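Local coordinates for protein glucosidase 2 subunit beta (Schizosaccharomyces pombe, PDB 4XQM) that recognises mannose-bearing N-glycans through its MRH lectin domain, as the subunit that retains the glucose-trimming catalytic subunit in the endoplasmic reticulum, at residues Tyr16-Val21 and Cys81-Lys86. Residues are numbered along the deposited sequence; the frame is centred on the assembly and turned at random.
With MAN (alpha-D-mannopyranose), chain B.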
loop_
_atom_site.group_PDB
_atom_site.type_symbol
_atom_site.label_atom_id
_atom_site.label_comp_id
_atom_site.label_asym_id
_atom_site.label_seq_id
_atom_site.Cartn_x
_atom_site.Cartn_y
_atom_site.Cartn_z
ATOM N N TYR A 16 9.632 -3.455 9.997
ATOM C CA TYR A 16 9.569 -3.383 8.539
ATOM C C TYR A 16 9.489 -1.950 8.049
ATOM O O TYR A 16 8.775 -1.123 8.623
ATOM C CB TYR A 16 8.308 -4.064 8.004
ATOM C CG TYR A 16 8.067 -5.493 8.425
ATOM C CD1 TYR A 16 8.801 -6.539 7.882
ATOM C CD2 TYR A 16 7.057 -5.802 9.329
ATOM C CE1 TYR A 16 8.544 -7.855 8.246
ATOM C CE2 TYR A 16 6.796 -7.109 9.698
ATOM C CZ TYR A 16 7.543 -8.129 9.155
ATOM O OH TYR A 16 7.283 -9.425 9.531
ATOM N N THR A 17 10.190 -1.661 6.962
ATOM C CA THR A 17 9.975 -0.397 6.272
ATOM C C THR A 17 8.914 -0.605 5.194
ATOM O O THR A 17 9.161 -1.250 4.169
ATOM C CB THR A 17 11.261 0.156 5.632
ATOM O OG1 THR A 17 12.240 0.412 6.650
ATOM C CG2 THR A 17 10.949 1.451 4.928
ATOM N N TYR A 18 7.722 -0.066 5.430
ATOM C CA TYR A 18 6.665 -0.136 4.428
ATOM C C TYR A 18 6.779 1.056 3.501
ATOM O O TYR A 18 7.007 2.181 3.951
ATOM C CB TYR A 18 5.289 -0.164 5.098
ATOM C CG TYR A 18 4.948 -1.501 5.721
ATOM C CD1 TYR A 18 4.459 -2.551 4.946
ATOM C CD2 TYR A 18 5.117 -1.717 7.083
ATOM C CE1 TYR A 18 4.153 -3.788 5.517
ATOM C CE2 TYR A 18 4.806 -2.947 7.668
ATOM C CZ TYR A 18 4.317 -3.971 6.885
ATOM O OH TYR A 18 4.012 -5.187 7.454
ATOM N N LYS A 19 6.628 0.802 2.207
ATOM C CA LYS A 19 6.733 1.843 1.203
ATOM C C LYS A 19 5.587 1.692 0.229
ATOM O O LYS A 19 5.459 0.654 -0.436
ATOM C CB LYS A 19 8.065 1.730 0.474
ATOM C CG LYS A 19 8.271 2.712 -0.652
ATOM C CD LYS A 19 9.666 2.486 -1.242
ATOM C CE LYS A 19 10.717 2.317 -0.131
ATOM N NZ LYS A 19 12.055 1.885 -0.644
ATOM N N VAL A 20 4.731 2.709 0.177
ATOM C CA VAL A 20 3.630 2.737 -0.776
ATOM C C VAL A 20 3.954 3.764 -1.844
ATOM O O VAL A 20 4.230 4.923 -1.529
ATOM C CB VAL A 20 2.289 3.134 -0.114
ATOM C CG1 VAL A 20 1.186 3.274 -1.170
ATOM C CG2 VAL A 20 1.891 2.098 0.946
ATOM N N VAL A 21 3.948 3.322 -3.098
ATOM C CA VAL A 21 4.086 4.236 -4.223
ATOM C C VAL A 21 2.781 4.221 -5.022
ATOM O O VAL A 21 2.404 3.196 -5.605
ATOM C CB VAL A 21 5.266 3.858 -5.117
ATOM C CG1 VAL A 21 5.481 4.950 -6.153
ATOM C CG2 VAL A 21 6.512 3.704 -4.286
ATOM N N CYS A 81 -0.116 -12.777 4.681
ATOM C CA CYS A 81 0.307 -12.208 3.401
ATOM C C CYS A 81 -0.781 -11.476 2.626
ATOM O O CYS A 81 -0.675 -11.271 1.411
ATOM C CB CYS A 81 1.052 -13.253 2.558
ATOM S SG CYS A 81 2.677 -13.580 3.271
ATOM N N GLU A 82 -1.810 -11.050 3.355
ATOM C CA GLU A 82 -2.820 -10.145 2.828
ATOM C C GLU A 82 -2.748 -8.889 3.698
ATOM O O GLU A 82 -3.036 -8.943 4.895
ATOM C CB GLU A 82 -4.214 -10.793 2.905
ATOM C CG GLU A 82 -4.338 -12.154 2.204
ATOM C CD GLU A 82 -5.701 -12.819 2.412
ATOM O OE1 GLU A 82 -6.702 -12.095 2.627
ATOM O OE2 GLU A 82 -5.773 -14.070 2.365
ATOM N N TYR A 83 -2.346 -7.763 3.111
ATOM C CA TYR A 83 -2.081 -6.568 3.892
ATOM C C TYR A 83 -3.167 -5.520 3.669
ATOM O O TYR A 83 -3.524 -5.222 2.528
ATOM C CB TYR A 83 -0.716 -5.996 3.514
ATOM C CG TYR A 83 0.399 -7.011 3.661
ATOM C CD1 TYR A 83 0.668 -7.931 2.645
ATOM C CD2 TYR A 83 1.158 -7.069 4.820
ATOM C CE1 TYR A 83 1.679 -8.876 2.784
ATOM C CE2 TYR A 83 2.173 -8.008 4.975
ATOM C CZ TYR A 83 2.426 -8.909 3.950
ATOM O OH TYR A 83 3.430 -9.848 4.088
ATOM N N LEU A 84 -3.707 -4.976 4.754
ATOM C CA LEU A 84 -4.657 -3.874 4.638
ATOM C C LEU A 84 -3.946 -2.622 5.128
ATOM O O LEU A 84 -3.528 -2.550 6.286
ATOM C CB LEU A 84 -5.911 -4.142 5.480
ATOM C CG LEU A 84 -6.650 -5.441 5.162
ATOM C CD1 LEU A 84 -7.919 -5.533 6.003
ATOM C CD2 LEU A 84 -6.980 -5.503 3.689
ATOM N N ILE A 85 -3.778 -1.646 4.245
ATOM C CA ILE A 85 -3.014 -0.450 4.586
ATOM C C ILE A 85 -3.911 0.764 4.503
ATOM O O ILE A 85 -4.513 1.026 3.451
ATOM C CB ILE A 85 -1.819 -0.263 3.632
ATOM C CG1 ILE A 85 -0.965 -1.535 3.600
ATOM C CG2 ILE A 85 -0.971 0.927 4.072
ATOM C CD1 ILE A 85 0.238 -1.464 2.669
ATOM N N LYS A 86 -4.012 1.495 5.609
ATOM C CA LYS A 86 -4.775 2.742 5.637
ATOM C C LYS A 86 -3.825 3.938 5.554
ATOM O O LYS A 86 -2.780 3.955 6.217
ATOM C CB LYS A 86 -5.628 2.817 6.906
ATOM C CG LYS A 86 -6.575 4.018 6.946
ATOM C CD LYS A 86 -7.578 3.880 8.089
ATOM C CE LYS A 86 -8.305 5.196 8.332
ATOM N NZ LYS A 86 -9.108 5.172 9.594
HETATM C C1 MAN B . 7.321 -11.931 6.331
HETATM C C2 MAN B . 6.490 -10.813 6.100
HETATM C C3 MAN B . 5.172 -11.121 6.826
HETATM C C4 MAN B . 4.635 -12.522 6.406
HETATM C C5 MAN B . 5.707 -13.585 6.692
HETATM C C6 MAN B . 5.353 -14.952 6.155
HETATM O O1 MAN B . 7.295 -11.841 7.724
HETATM O O2 MAN B . 6.263 -10.712 4.741
HETATM O O3 MAN B . 4.234 -10.102 6.603
HETATM O O4 MAN B . 3.493 -12.848 7.147
HETATM O O5 MAN B . 6.880 -13.186 5.997
HETATM O O6 MAN B . 6.256 -15.893 6.747
#
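Tyr18 and Tyr83 meet at about a right angle: the phenol oxygen of Tyr18, OH, comes within 4.2 Å of CE2 of Tyr83, oblique to that ring. Further along the strands, Val20 CG2 touches Ile85 CD1 at 4.3 Å; CD1 ends an extended chain (chi2 179°) that carries it across to the valine. No hydrogen bond joins the two segments, and the four touching side chains are buried. Strands 16-21 and 82-89 are not neighbours in the sheet order; they face each other through these side chains across the interior of the flattened beta-barrel of the MRH domain, a lectin fold of the mannose 6-phosphate receptor clan. At one end of this core sits the mannose. Tyr83 OH donates to MAN O3 at 2.7 Å, the sugar oxygen lying in the ring plane at its edge, while MAN O2 is 3.0 Å from Tyr83 OH. Tyr16 OH, from strand 16-21, shares a hydrogen bond of 3.0 Å with MAN O1. Just ahead of strand 82-89, Cys81 SG, disulfide-linked to Cys52, packs against MAN C4 at 3.8 Å. Gln28, Arg58 and Glu77 also hydrogen-bond the sugar. The same three residues hold their neighbours: Arg58 NE bonds Tyr83 OH and Glu77 OE2 accepts a hydrogen bond from the backbone N-H of Cys81, while Tyr18 OH, one shell further out, bonds Gln28 NE2.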